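PDB 5UID: aminotransferase TlmJ from Streptoalloteichus hindustanus, which probably catalyses a pyridoxal 5'-phosphate-dependent transamination in the manner of DegT/DnrJ/EryC1 aminotransferases. Local coordinates for residues A273-D277 with Y300-W304; Y303-A309 with E353-L358. One frame throughout, in Å; residues are numbered along the deposited sequence.

Contact 1 of 2, residues A273-D277 with Y300-W304; sequences AERYD and YYFYW
Tyr303 reaches its ring across to the helix and is gripped there at its face, its flank and its hydroxyl by Tyr276, Ala273 and Asp277. The two tyrosines form an edge-to-face pair: the CD2 edge of Tyr276 is directed at the face of Tyr303, with centroids 4.9 Å apart and planes inclined at 58°. CD2 of Tyr276 stands off-centre over that face, 3.6 Å from CG of Tyr303. CB of Tyr276 covers the other end of the same ring, a CH-pi contact 3.7 Å from the centroid that brings it to 3.4 Å from CZ of Tyr303. The first torsion of Tyr303, with CG anti to the backbone N (chi1 -168°), carries the ring outward from the strand until its hydroxyl meets Asp277, the residue after Tyr276. There OH of Tyr303 donates to OD1 of Asp277, a short bond of 2.5 Å; the hydroxyl comes to the anti side of the carboxylate, 23° out of its plane, and OD1 lies at the ring edge. This bond ties down the far end of the phenol and would probably stabilise the carboxylate in its charged form. CB of Ala273, one helical turn before Asp277, fits between two tyrosines, 3.7 Å from CD1 of Tyr303 and 3.9 Å from CD1 of Tyr300. The hydroxyl of Tyr276 bonds to the carbonyl of Pro359, so its ring is anchored beyond the contact as well. The beginning of helix 249-280 lines the cofactor pocket with Val250, Ala251 and Ile254; plain aromatic helix-on-strand packing here fixes a later part of it on strand 303-306 and the loop leading into it, while Val369, Val372 and Ile373 of helix 366-383 also pack on Tyr276.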
ATOM      1  N   ALA A 273     -26.886   7.680 -16.487  1.00 29.83           N
ATOM      2  CA  ALA A 273     -26.461   7.461 -17.866  1.00 35.33           C
ATOM      3  C   ALA A 273     -27.650   7.391 -18.815  1.00 33.69           C
ATOM      4  O   ALA A 273     -27.553   7.837 -19.966  1.00 36.10           O
ATOM      5  CB  ALA A 273     -25.624   6.187 -17.963  1.00 35.54           C
ATOM      6  N   GLU A 274     -28.777   6.846 -18.356  1.00 28.27           N
ATOM      7  CA  GLU A 274     -29.968   6.812 -19.198  1.00 33.39           C
ATOM      8  C   GLU A 274     -30.543   8.210 -19.393  1.00 32.61           C
ATOM      9  O   GLU A 274     -30.996   8.552 -20.492  1.00 34.32           O
ATOM     10  CB  GLU A 274     -31.006   5.868 -18.594  1.00 37.61           C
ATOM     11  CG  GLU A 274     -30.586   4.407 -18.651  1.00 46.66           C
ATOM     12  CD  GLU A 274     -31.553   3.481 -17.938  1.00 50.82           C
ATOM     13  OE1 GLU A 274     -32.402   3.980 -17.168  1.00 53.10           O
ATOM     14  OE2 GLU A 274     -31.460   2.252 -18.147  1.00 49.92           O
ATOM     15  N   ARG A 275     -30.527   9.034 -18.343  1.00 30.08           N
ATOM     16  CA  ARG A 275     -30.911  10.432 -18.506  1.00 32.52           C
ATOM     17  C   ARG A 275     -29.954  11.151 -19.448  1.00 31.13           C
ATOM     18  O   ARG A 275     -30.380  11.976 -20.266  1.00 34.60           O
ATOM     19  CB  ARG A 275     -30.959  11.128 -17.145  1.00 27.86           C
ATOM     20  CG  ARG A 275     -31.226  12.624 -17.224  1.00 35.45           C
ATOM     21  CD  ARG A 275     -32.607  12.923 -17.796  1.00 38.01           C
ATOM     22  NE  ARG A 275     -32.782  14.347 -18.079  1.00 40.46           N
ATOM     23  CZ  ARG A 275     -32.775  14.875 -19.299  1.00 45.87           C
ATOM     24  NH1 ARG A 275     -32.615  14.095 -20.359  1.00 54.60           N
ATOM     25  NH2 ARG A 275     -32.936  16.182 -19.461  1.00 39.84           N
ATOM     26  N   TYR A 276     -28.656  10.850 -19.348  1.00 27.84           N
ATOM     27  CA  TYR A 276     -27.691  11.377 -20.310  1.00 33.99           C
ATOM     28  C   TYR A 276     -28.048  10.946 -21.728  1.00 39.11           C
ATOM     29  O   TYR A 276     -28.045  11.763 -22.658  1.00 36.91           O
ATOM     30  CB  TYR A 276     -26.279  10.905 -19.959  1.00 30.48           C
ATOM     31  CG  TYR A 276     -25.584  11.674 -18.858  1.00 32.67           C
ATOM     32  CD1 TYR A 276     -26.067  12.899 -18.416  1.00 40.37           C
ATOM     33  CD2 TYR A 276     -24.427  11.176 -18.269  1.00 26.43           C
ATOM     34  CE1 TYR A 276     -25.421  13.602 -17.409  1.00 35.53           C
ATOM     35  CE2 TYR A 276     -23.777  11.865 -17.266  1.00 30.28           C
ATOM     36  CZ  TYR A 276     -24.276  13.079 -16.839  1.00 36.45           C
ATOM     37  OH  TYR A 276     -23.620  13.763 -15.838  1.00 27.91           O
ATOM     38  N   ASP A 277     -28.351   9.656 -21.912  1.00 35.23           N
ATOM     39  CA  ASP A 277     -28.751   9.167 -23.229  1.00 35.04           C
ATOM     40  C   ASP A 277     -29.960   9.929 -23.755  1.00 35.78           C
ATOM     41  O   ASP A 277     -30.014  10.282 -24.937  1.00 44.44           O
ATOM     42  CB  ASP A 277     -29.055   7.669 -23.171  1.00 39.66           C
ATOM     43  CG  ASP A 277     -27.819   6.824 -22.910  1.00 41.23           C
ATOM     44  OD1 ASP A 277     -26.691   7.308 -23.150  1.00 38.91           O
ATOM     45  OD2 ASP A 277     -27.983   5.667 -22.468  1.00 36.96           O
ATOM     46  N   TYR A 300     -21.206   1.172 -14.938  1.00 32.51           N
ATOM     47  CA  TYR A 300     -21.393   2.594 -15.228  1.00 27.26           C
ATOM     48  C   TYR A 300     -20.343   3.441 -14.507  1.00 25.64           C
ATOM     49  O   TYR A 300     -20.647   4.305 -13.684  1.00 27.70           O
ATOM     50  CB  TYR A 300     -22.821   3.037 -14.888  1.00 28.04           C
ATOM     51  CG  TYR A 300     -23.858   2.273 -15.679  1.00 28.49           C
ATOM     52  CD1 TYR A 300     -24.244   2.694 -16.944  1.00 25.47           C
ATOM     53  CD2 TYR A 300     -24.427   1.113 -15.173  1.00 28.97           C
ATOM     54  CE1 TYR A 300     -25.183   1.987 -17.676  1.00 26.46           C
ATOM     55  CE2 TYR A 300     -25.363   0.402 -15.895  1.00 31.95           C
ATOM     56  CZ  TYR A 300     -25.738   0.842 -17.145  1.00 31.81           C
ATOM     57  OH  TYR A 300     -26.671   0.133 -17.866  1.00 32.78           O
ATOM     58  N   TYR A 301     -19.082   3.169 -14.843  1.00 30.22           N
ATOM     59  CA  TYR A 301     -17.948   3.890 -14.278  1.00 32.42           C
ATOM     60  C   TYR A 301     -17.603   5.139 -15.081  1.00 30.54           C
ATOM     61  O   TYR A 301     -17.302   6.184 -14.496  1.00 34.15           O
ATOM     62  CB  TYR A 301     -16.731   2.964 -14.189  1.00 30.75           C
ATOM     63  CG  TYR A 301     -15.530   3.595 -13.523  1.00 33.61           C
ATOM     64  CD1 TYR A 301     -15.639   4.182 -12.269  1.00 35.68           C
ATOM     65  CD2 TYR A 301     -14.285   3.594 -14.143  1.00 29.49           C
ATOM     66  CE1 TYR A 301     -14.545   4.762 -11.653  1.00 37.11           C
ATOM     67  CE2 TYR A 301     -13.184   4.166 -13.532  1.00 33.37           C
ATOM     68  CZ  TYR A 301     -13.321   4.751 -12.288  1.00 35.63           C
ATOM     69  OH  TYR A 301     -12.231   5.328 -11.676  1.00 36.16           O
ATOM     70  N   PHE A 302     -17.634   5.048 -16.410  1.00 27.21           N
ATOM     71  CA  PHE A 302     -17.450   6.187 -17.296  1.00 25.54           C
ATOM     72  C   PHE A 302     -18.719   6.423 -18.102  1.00 26.56           C
ATOM     73  O   PHE A 302     -19.417   5.478 -18.484  1.00 26.88           O
ATOM     74  CB  PHE A 302     -16.295   5.973 -18.291  1.00 25.17           C
ATOM     75  CG  PHE A 302     -14.943   5.853 -17.657  1.00 24.47           C
ATOM     76  CD1 PHE A 302     -14.608   6.597 -16.541  1.00 22.30           C
ATOM     77  CD2 PHE A 302     -13.994   4.998 -18.199  1.00 26.59           C
ATOM     78  CE1 PHE A 302     -13.354   6.485 -15.971  1.00 28.96           C
ATOM     79  CE2 PHE A 302     -12.741   4.878 -17.630  1.00 29.50           C
ATOM     80  CZ  PHE A 302     -12.420   5.624 -16.515  1.00 32.29           C
ATOM     81  N   TYR A 303     -19.006   7.693 -18.373  1.00 23.65           N
ATOM     82  CA  TYR A 303     -19.928   8.066 -19.442  1.00 27.85           C
ATOM     83  C   TYR A 303     -19.121   8.889 -20.440  1.00 32.03           C
ATOM     84  O   TYR A 303     -18.931  10.095 -20.255  1.00 36.61           O
ATOM     85  CB  TYR A 303     -21.138   8.836 -18.926  1.00 26.93           C
ATOM     86  CG  TYR A 303     -22.208   8.970 -19.984  1.00 26.71           C
ATOM     87  CD1 TYR A 303     -23.186   7.995 -20.136  1.00 29.49           C
ATOM     88  CD2 TYR A 303     -22.221  10.052 -20.855  1.00 31.31           C
ATOM     89  CE1 TYR A 303     -24.158   8.105 -21.111  1.00 27.34           C
ATOM     90  CE2 TYR A 303     -23.189  10.169 -21.835  1.00 30.99           C
ATOM     91  CZ  TYR A 303     -24.154   9.191 -21.957  1.00 29.42           C
ATOM     92  OH  TYR A 303     -25.123   9.302 -22.927  1.00 31.72           O
ATOM     93  N   TRP A 304     -18.640   8.234 -21.491  1.00 30.39           N
ATOM     94  CA  TRP A 304     -17.761   8.862 -22.467  1.00 30.53           C
ATOM     95  C   TRP A 304     -18.559   9.271 -23.698  1.00 35.97           C
ATOM     96  O   TRP A 304     -19.344   8.481 -24.231  1.00 36.90           O
ATOM     97  CB  TRP A 304     -16.618   7.921 -22.856  1.00 24.02           C
ATOM     98  CG  TRP A 304     -17.046   6.670 -23.578  1.00 27.16           C
ATOM     99  CD1 TRP A 304     -16.973   6.435 -24.921  1.00 29.69           C
ATOM    100  CD2 TRP A 304     -17.602   5.484 -22.993  1.00 31.52           C
ATOM    101  NE1 TRP A 304     -17.448   5.179 -25.209  1.00 33.76           N
ATOM    102  CE2 TRP A 304     -17.841   4.574 -24.044  1.00 34.49           C
ATOM    103  CE3 TRP A 304     -17.920   5.103 -21.685  1.00 29.68           C
ATOM    104  CZ2 TRP A 304     -18.385   3.308 -23.827  1.00 32.40           C
ATOM    105  CZ3 TRP A 304     -18.462   3.846 -21.471  1.00 27.11           C
ATOM    106  CH2 TRP A 304     -18.688   2.964 -22.537  1.00 30.23           C
TER

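Contact 2 of 2, residues Y303-A309 with E353-L358; sequences YWVRMDA and EETLCL. With SO4 (sulfate ion), chain F.
Arg306 lies alongside Thr355 on one face of a two-stranded antiparallel sheet, and its guanidinium goes on to hold a sulfate ion, probably from the crystallisation liquor, at its edge. NH1 donates to O3 of the sulfate at 2.9 Å and NH2 to O4 at 3.1 Å, a two-pronged grip; NH2 also bonds the carbonyl of Cys288. With an alanine here the sulfate and the Cys288 carbonyl are likely to be left without their guanidinium partner. Strands 303-306 and 355-358 make the sheet, the axes of these short segments at 145°. Val305 and Leu356 form a hydrogen-bonded pair, N of Val305 giving to O of Leu356 at 2.8 Å and N of Leu356 returning to O of Val305. Trp304 and Thr355 lie side by side on the Arg306 face, CB of the tryptophan 3.7 Å from CG2 of the threonine. On the other face Leu358 turns its CD1 to CG1 of Val305 at 3.9 Å and to the edge of the Tyr303 ring. Selenomethionine Met307, bent at chi3 (83°), folds its CE back to 3.8 Å from CB of Leu356; Met315 of helix 309-321 touches both residues. OE1 of Glu354, the last helical residue, forms a salt bridge with Arg350. Beside it and the N-cap Asp308, one water accepts from N of Ala309 and donates to OD1 of Asp308 and, at 2.8 Å, to OE2 of Glu354.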
ATOM      1  N   TYR A 303     -19.006   7.693 -18.373  1.00 23.65           N
ATOM      2  CA  TYR A 303     -19.928   8.066 -19.442  1.00 27.85           C
ATOM      3  C   TYR A 303     -19.121   8.889 -20.440  1.00 32.03           C
ATOM      4  O   TYR A 303     -18.931  10.095 -20.255  1.00 36.61           O
ATOM      5  CB  TYR A 303     -21.138   8.836 -18.926  1.00 26.93           C
ATOM      6  CG  TYR A 303     -22.208   8.970 -19.984  1.00 26.71           C
ATOM      7  CD1 TYR A 303     -23.186   7.995 -20.136  1.00 29.49           C
ATOM      8  CD2 TYR A 303     -22.221  10.052 -20.855  1.00 31.31           C
ATOM      9  CE1 TYR A 303     -24.158   8.105 -21.111  1.00 27.34           C
ATOM     10  CE2 TYR A 303     -23.189  10.169 -21.835  1.00 30.99           C
ATOM     11  CZ  TYR A 303     -24.154   9.191 -21.957  1.00 29.42           C
ATOM     12  OH  TYR A 303     -25.123   9.302 -22.927  1.00 31.72           O
ATOM     13  N   TRP A 304     -18.640   8.234 -21.491  1.00 30.39           N
ATOM     14  CA  TRP A 304     -17.761   8.862 -22.467  1.00 30.53           C
ATOM     15  C   TRP A 304     -18.559   9.271 -23.698  1.00 35.97           C
ATOM     16  O   TRP A 304     -19.344   8.481 -24.231  1.00 36.90           O
ATOM     17  CB  TRP A 304     -16.618   7.921 -22.856  1.00 24.02           C
ATOM     18  CG  TRP A 304     -17.046   6.670 -23.578  1.00 27.16           C
ATOM     19  CD1 TRP A 304     -16.973   6.435 -24.921  1.00 29.69           C
ATOM     20  CD2 TRP A 304     -17.602   5.484 -22.993  1.00 31.52           C
ATOM     21  NE1 TRP A 304     -17.448   5.179 -25.209  1.00 33.76           N
ATOM     22  CE2 TRP A 304     -17.841   4.574 -24.044  1.00 34.49           C
ATOM     23  CE3 TRP A 304     -17.920   5.103 -21.685  1.00 29.68           C
ATOM     24  CZ2 TRP A 304     -18.385   3.308 -23.827  1.00 32.40           C
ATOM     25  CZ3 TRP A 304     -18.462   3.846 -21.471  1.00 27.11           C
ATOM     26  CH2 TRP A 304     -18.688   2.964 -22.537  1.00 30.23           C
ATOM     27  N   VAL A 305     -18.362  10.508 -24.135  1.00 31.32           N
ATOM     28  CA  VAL A 305     -18.968  11.014 -25.356  1.00 28.55           C
ATOM     29  C   VAL A 305     -17.857  11.299 -26.353  1.00 31.65           C
ATOM     30  O   VAL A 305     -16.725  11.627 -25.977  1.00 33.55           O
ATOM     31  CB  VAL A 305     -19.818  12.275 -25.099  1.00 27.37           C
ATOM     32  CG1 VAL A 305     -21.059  11.924 -24.292  1.00 26.48           C
ATOM     33  CG2 VAL A 305     -18.992  13.332 -24.381  1.00 23.18           C
ATOM     34  N   ARG A 306     -18.186  11.166 -27.635  1.00 25.64           N
ATOM     35  CA  ARG A 306     -17.224  11.346 -28.712  1.00 26.13           C
ATOM     36  C   ARG A 306     -17.616  12.538 -29.573  1.00 34.54           C
ATOM     37  O   ARG A 306     -18.798  12.751 -29.860  1.00 38.05           O
ATOM     38  CB  ARG A 306     -17.130  10.086 -29.575  1.00 29.47           C
ATOM     39  CG  ARG A 306     -16.437   8.917 -28.891  1.00 26.29           C
ATOM     40  CD  ARG A 306     -16.742   7.619 -29.618  1.00 30.59           C
ATOM     41  NE  ARG A 306     -18.094   7.153 -29.327  1.00 33.53           N
ATOM     42  CZ  ARG A 306     -18.849   6.460 -30.174  1.00 35.55           C
ATOM     43  NH1 ARG A 306     -18.391   6.160 -31.383  1.00 31.01           N
ATOM     44  NH2 ARG A 306     -20.066   6.078 -29.815  1.00 35.40           N
HETATM   45  N   MSE A 307     -16.616  13.308 -29.985  1.00 31.06           N
HETATM   46  CA  MSE A 307     -16.837  14.478 -30.823  1.00 30.05           C
HETATM   47  C   MSE A 307     -15.611  14.735 -31.693  1.00 33.14           C
HETATM   48  O   MSE A 307     -14.610  14.029 -31.579  1.00 37.98           O
HETATM   49  CB  MSE A 307     -17.161  15.698 -29.959  1.00 32.25           C
HETATM   50  CG  MSE A 307     -16.034  16.126 -29.033  1.00 38.33           C
HETATM   51 SE   MSE A 307     -16.657  17.202 -27.525  0.64 38.19          SE
HETATM   52  CE  MSE A 307     -17.232  15.767 -26.344  1.00 34.82           C
ATOM     53  N   ASP A 308     -15.690  15.732 -32.572  1.00 35.77           N
ATOM     54  CA  ASP A 308     -14.558  16.039 -33.438  1.00 44.44           C
ATOM     55  C   ASP A 308     -13.373  16.522 -32.610  1.00 42.31           C
ATOM     56  O   ASP A 308     -13.534  17.269 -31.640  1.00 38.23           O
ATOM     57  CB  ASP A 308     -14.948  17.095 -34.472  1.00 55.10           C
ATOM     58  CG  ASP A 308     -13.883  17.286 -35.536  1.00 64.77           C
ATOM     59  OD1 ASP A 308     -13.744  16.400 -36.405  1.00 68.62           O
ATOM     60  OD2 ASP A 308     -13.183  18.319 -35.501  1.00 67.35           O
ATOM     61  N   ALA A 309     -12.172  16.087 -33.004  1.00 44.24           N
ATOM     62  CA  ALA A 309     -10.978  16.382 -32.218  1.00 41.56           C
ATOM     63  C   ALA A 309     -10.711  17.879 -32.120  1.00 37.43           C
ATOM     64  O   ALA A 309     -10.111  18.338 -31.142  1.00 41.31           O
ATOM     65  CB  ALA A 309      -9.767  15.666 -32.816  1.00 40.85           C
ATOM     66  N   GLU A 353      -8.075  11.554 -29.026  1.00 35.10           N
ATOM     67  CA  GLU A 353      -8.335  12.905 -29.500  1.00 38.23           C
ATOM     68  C   GLU A 353      -9.813  13.257 -29.558  1.00 36.77           C
ATOM     69  O   GLU A 353     -10.146  14.444 -29.642  1.00 42.86           O
ATOM     70  CB  GLU A 353      -7.728  13.105 -30.893  1.00 41.03           C
ATOM     71  CG  GLU A 353      -6.215  13.181 -30.912  1.00 53.37           C
ATOM     72  CD  GLU A 353      -5.667  13.332 -32.317  1.00 67.61           C
ATOM     73  OE1 GLU A 353      -5.696  12.342 -33.079  1.00 71.38           O
ATOM     74  OE2 GLU A 353      -5.219  14.445 -32.663  1.00 74.10           O
ATOM     75  N   GLU A 354     -10.704  12.268 -29.507  1.00 32.21           N
ATOM     76  CA  GLU A 354     -12.121  12.503 -29.738  1.00 35.54           C
ATOM     77  C   GLU A 354     -13.011  12.209 -28.540  1.00 31.67           C
ATOM     78  O   GLU A 354     -14.200  12.543 -28.586  1.00 34.90           O
ATOM     79  CB  GLU A 354     -12.609  11.665 -30.929  1.00 39.60           C
ATOM     80  CG  GLU A 354     -11.942  12.022 -32.248  1.00 43.60           C
ATOM     81  CD  GLU A 354     -12.468  11.199 -33.409  1.00 46.13           C
ATOM     82  OE1 GLU A 354     -13.243  10.249 -33.164  1.00 44.15           O
ATOM     83  OE2 GLU A 354     -12.108  11.504 -34.567  1.00 48.04           O
ATOM     84  N   THR A 355     -12.484  11.611 -27.478  1.00 29.85           N
ATOM     85  CA  THR A 355     -13.302  11.151 -26.367  1.00 31.30           C
ATOM     86  C   THR A 355     -13.193  12.109 -25.189  1.00 30.15           C
ATOM     87  O   THR A 355     -12.117  12.638 -24.900  1.00 26.18           O
ATOM     88  CB  THR A 355     -12.886   9.743 -25.933  1.00 35.18           C
ATOM     89  OG1 THR A 355     -12.733   8.912 -27.091  1.00 34.39           O
ATOM     90  CG2 THR A 355     -13.938   9.131 -25.021  1.00 32.87           C
ATOM     91  N   LEU A 356     -14.322  12.333 -24.521  1.00 29.46           N
ATOM     92  CA  LEU A 356     -14.377  13.124 -23.301  1.00 23.64           C
ATOM     93  C   LEU A 356     -15.303  12.417 -22.324  1.00 29.18           C
ATOM     94  O   LEU A 356     -16.396  11.985 -22.703  1.00 32.63           O
ATOM     95  CB  LEU A 356     -14.876  14.547 -23.576  1.00 28.52           C
ATOM     96  CG  LEU A 356     -14.736  15.540 -22.420  1.00 31.24           C
ATOM     97  CD1 LEU A 356     -13.268  15.820 -22.139  1.00 33.42           C
ATOM     98  CD2 LEU A 356     -15.489  16.831 -22.709  1.00 31.65           C
ATOM     99  N   CYS A 357     -14.862  12.292 -21.076  1.00 27.74           N
ATOM    100  CA  CYS A 357     -15.620  11.606 -20.039  1.00 26.17           C
ATOM    101  C   CYS A 357     -16.366  12.624 -19.185  1.00 27.58           C
ATOM    102  O   CYS A 357     -15.758  13.556 -18.648  1.00 32.72           O
ATOM    103  CB  CYS A 357     -14.694  10.756 -19.169  1.00 31.92           C
ATOM    104  SG  CYS A 357     -13.761   9.516 -20.096  1.00 36.10           S
ATOM    105  N   LEU A 358     -17.680  12.438 -19.060  1.00 25.89           N
ATOM    106  CA  LEU A 358     -18.556  13.326 -18.312  1.00 28.82           C
ATOM    107  C   LEU A 358     -18.746  12.821 -16.890  1.00 28.00           C
ATOM    108  O   LEU A 358     -18.581  11.628 -16.617  1.00 25.59           O
ATOM    109  CB  LEU A 358     -19.910  13.435 -19.011  1.00 29.79           C
ATOM    110  CG  LEU A 358     -19.915  13.839 -20.486  1.00 26.87           C
ATOM    111  CD1 LEU A 358     -21.347  13.995 -20.973  1.00 21.91           C
ATOM    112  CD2 LEU A 358     -19.120  15.116 -20.713  1.00 24.90           C
TER
HETATM  113  S   SO4 F 402     -21.223   4.214 -32.808  0.89 92.76           S
HETATM  114  O1  SO4 F 402     -22.247   3.968 -33.820  0.89 95.92           O
HETATM  115  O2  SO4 F 402     -20.166   3.216 -32.936  0.89 94.00           O
HETATM  116  O3  SO4 F 402     -20.664   5.548 -33.000  0.89 90.96           O
HETATM  117  O4  SO4 F 402     -21.822   4.120 -31.478  0.89 92.28           O
HETATM  118  O   HOH W   1     -17.104   9.512 -17.147  1.00 32.43           O
HETATM  119  O   HOH W   2     -12.102  14.173 -35.328  1.00 37.41           O

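In the fold
Strand 303-306 serves both contacts, whose centres are about 12 Å apart; their segments overlap at Tyr303 and Trp304, but only Tyr303 works in both. Contact 1 joins helix to strand almost wholly through side chains, with aromatic packing and one phenol-carboxylate bond. Contact 2 joins the strand to its sheet partner 355-358, and there the backbone supplies the regular bonds while aliphatic groups fill in. Both are mainly buried, but contact 2 runs from a buried end near Tyr303 and Leu358 to a more exposed one at Asp308 and Glu353; waters bridge both ends, and Arg306 takes the sulfate. Tyr303 links the two: its carbonyl accepts from Leu358 N, while its ring goes to helix 249-280.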